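Long-range contact in 3-chlorocatechol 1,2-dioxygenase (Rhodococcus opacus, PDB 2BOY), which probably opens the aromatic ring of chlorinated catechols between their two hydroxyl-bearing carbons, using a ferric iron and molecular oxygen: residues D101-R106 with F243-K248. Residues are numbered along the deposited sequence; the frame is centred on the assembly and turned at random.
Sequences DTLIFR and FETSYK
R106 and E244 meet in a salt bridge on one face of a parallel strand pair, with NH2 of R106 3.3 Å from OE2 of E244. The hydrogen bond within it is weak, and the guanidinium stands almost perpendicular to the carboxylate (87°), its edge toward CD of E244. E244 reaches it with CG anti to the backbone N (chi1 171°), while CG2 of I104 lies over one face of the guanidinium, toward its rim. An alanine in place of E244 would probably leave the R106 guanidinium without this acidic mate and freer to turn. On the other face the contacts are apolar: CG2 of T245 touches CD2 of F105 at 3.6 Å and CD1 of L103 at 4.0 Å, and CZ of F105 meets CB of Y247 at 3.6 Å. OG1 of T245 bonds to O of S231. Between the two faces, five backbone hydrogen bonds join the strands, among them I104 N to F243 O (2.8 Å). Strand 156-162 runs antiparallel to 102-110, and 229-236 antiparallel to 241-250, while F105 also meets W194 on the strand carrying the iron ligands H191 and H193. This parallel pairing belongs to the mixed beta scaffold of the intradiol dioxygenase catalytic domain.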
loop_
_atom_site.group_PDB
_atom_site.type_symbol
_atom_site.label_atom_id
_atom_site.label_comp_id
_atom_site.label_asym_id
_atom_site.label_seq_id
_atom_site.Cartn_x
_atom_site.Cartn_y
_atom_site.Cartn_z
ATOM N N ASP A 101 11.652 -5.882 -36.383
ATOM C CA ASP A 101 12.814 -5.384 -37.081
ATOM C C ASP A 101 14.070 -5.935 -36.400
ATOM O O ASP A 101 14.156 -5.883 -35.175
ATOM C CB ASP A 101 12.833 -3.848 -37.007
ATOM C CG ASP A 101 11.595 -3.201 -37.654
ATOM O OD1 ASP A 101 11.150 -3.707 -38.697
ATOM O OD2 ASP A 101 11.020 -2.208 -37.181
ATOM N N THR A 102 15.014 -6.453 -37.183
ATOM C CA THR A 102 16.292 -6.972 -36.667
ATOM C C THR A 102 17.115 -5.838 -36.109
ATOM O O THR A 102 17.198 -4.766 -36.712
ATOM C CB THR A 102 17.079 -7.678 -37.792
ATOM O OG1 THR A 102 16.395 -8.889 -38.134
ATOM C CG2 THR A 102 18.425 -8.188 -37.257
ATOM N N LEU A 103 17.711 -6.072 -34.941
ATOM C CA LEU A 103 18.548 -5.088 -34.304
ATOM C C LEU A 103 19.914 -5.708 -34.068
ATOM O O LEU A 103 19.996 -6.800 -33.457
ATOM C CB LEU A 103 17.958 -4.665 -32.931
ATOM C CG LEU A 103 18.859 -3.686 -32.151
ATOM C CD1 LEU A 103 19.054 -2.352 -32.909
ATOM C CD2 LEU A 103 18.323 -3.445 -30.707
ATOM N N ILE A 104 20.968 -5.018 -34.497
ATOM C CA ILE A 104 22.342 -5.450 -34.184
ATOM C C ILE A 104 22.877 -4.479 -33.172
ATOM O O ILE A 104 22.985 -3.256 -33.437
ATOM C CB ILE A 104 23.249 -5.531 -35.434
ATOM C CG1 ILE A 104 22.591 -6.405 -36.529
ATOM C CG2 ILE A 104 24.644 -6.000 -35.058
ATOM C CD1 ILE A 104 22.247 -7.849 -36.112
ATOM N N PHE A 105 23.213 -5.020 -31.999
ATOM C CA PHE A 105 23.639 -4.180 -30.870
ATOM C C PHE A 105 25.136 -4.404 -30.620
ATOM O O PHE A 105 25.557 -5.544 -30.402
ATOM C CB PHE A 105 22.784 -4.481 -29.622
ATOM C CG PHE A 105 23.148 -3.642 -28.415
ATOM C CD1 PHE A 105 24.340 -3.870 -27.728
ATOM C CD2 PHE A 105 22.294 -2.630 -27.968
ATOM C CE1 PHE A 105 24.718 -3.092 -26.604
ATOM C CE2 PHE A 105 22.622 -1.854 -26.823
ATOM C CZ PHE A 105 23.873 -2.084 -26.163
ATOM N N ARG A 106 25.940 -3.347 -30.760
ATOM C CA ARG A 106 27.388 -3.451 -30.563
ATOM C C ARG A 106 27.690 -2.836 -29.207
ATOM O O ARG A 106 27.537 -1.607 -29.012
ATOM C CB ARG A 106 28.134 -2.688 -31.680
ATOM C CG ARG A 106 27.850 -3.265 -33.071
ATOM C CD ARG A 106 28.512 -2.485 -34.245
ATOM N NE ARG A 106 28.019 -2.968 -35.564
ATOM C CZ ARG A 106 28.311 -4.164 -36.043
ATOM N NH1 ARG A 106 29.087 -4.945 -35.308
ATOM N NH2 ARG A 106 27.862 -4.565 -37.241
ATOM N N PHE A 243 18.522 -2.615 -38.266
ATOM C CA PHE A 243 18.950 -1.465 -37.495
ATOM C C PHE A 243 20.177 -1.856 -36.738
ATOM O O PHE A 243 20.300 -3.019 -36.334
ATOM C CB PHE A 243 17.826 -1.012 -36.575
ATOM C CG PHE A 243 16.643 -0.493 -37.348
ATOM C CD1 PHE A 243 16.627 0.817 -37.803
ATOM C CD2 PHE A 243 15.617 -1.352 -37.723
ATOM C CE1 PHE A 243 15.536 1.300 -38.582
ATOM C CE2 PHE A 243 14.537 -0.894 -38.512
ATOM C CZ PHE A 243 14.499 0.425 -38.934
ATOM N N GLU A 244 21.052 -0.889 -36.547
ATOM C CA GLU A 244 22.257 -1.090 -35.762
ATOM C C GLU A 244 22.405 0.028 -34.738
ATOM O O GLU A 244 22.016 1.183 -34.981
ATOM C CB GLU A 244 23.446 -1.150 -36.709
ATOM C CG GLU A 244 24.794 -1.132 -36.056
ATOM C CD GLU A 244 25.882 -1.061 -37.124
ATOM O OE1 GLU A 244 26.658 -0.072 -37.114
ATOM O OE2 GLU A 244 25.921 -1.968 -37.993
ATOM N N THR A 245 22.961 -0.322 -33.584
ATOM C CA THR A 245 23.196 0.664 -32.532
ATOM C C THR A 245 24.436 0.263 -31.715
ATOM O O THR A 245 24.882 -0.852 -31.819
ATOM C CB THR A 245 21.918 0.816 -31.674
ATOM O OG1 THR A 245 22.047 1.982 -30.842
ATOM C CG2 THR A 245 21.754 -0.344 -30.666
ATOM N N SER A 246 24.997 1.200 -30.946
ATOM C CA SER A 246 26.256 0.986 -30.237
ATOM C C SER A 246 26.041 1.614 -28.890
ATOM O O SER A 246 25.352 2.643 -28.777
ATOM C CB SER A 246 27.421 1.733 -30.909
ATOM O OG SER A 246 27.682 1.169 -32.181
ATOM N N TYR A 247 26.624 1.011 -27.871
ATOM C CA TYR A 247 26.609 1.604 -26.536
ATOM C C TYR A 247 27.858 1.225 -25.784
ATOM O O TYR A 247 28.336 0.101 -25.897
ATOM C CB TYR A 247 25.389 1.159 -25.706
ATOM C CG TYR A 247 25.194 1.992 -24.455
ATOM C CD1 TYR A 247 24.621 3.281 -24.518
ATOM C CD2 TYR A 247 25.587 1.501 -23.222
ATOM C CE1 TYR A 247 24.469 4.072 -23.354
ATOM C CE2 TYR A 247 25.446 2.237 -22.076
ATOM C CZ TYR A 247 24.888 3.535 -22.146
ATOM O OH TYR A 247 24.736 4.253 -20.982
ATOM N N LYS A 248 28.347 2.154 -24.975
ATOM C CA LYS A 248 29.486 1.871 -24.128
ATOM C C LYS A 248 29.099 1.980 -22.672
ATOM O O LYS A 248 28.683 3.076 -22.218
ATOM C CB LYS A 248 30.633 2.864 -24.404
ATOM C CG LYS A 248 31.826 2.706 -23.446
ATOM C CD LYS A 248 32.964 3.757 -23.676
ATOM C CE LYS A 248 32.657 5.112 -22.979
ATOM N NZ LYS A 248 33.433 6.306 -23.549
#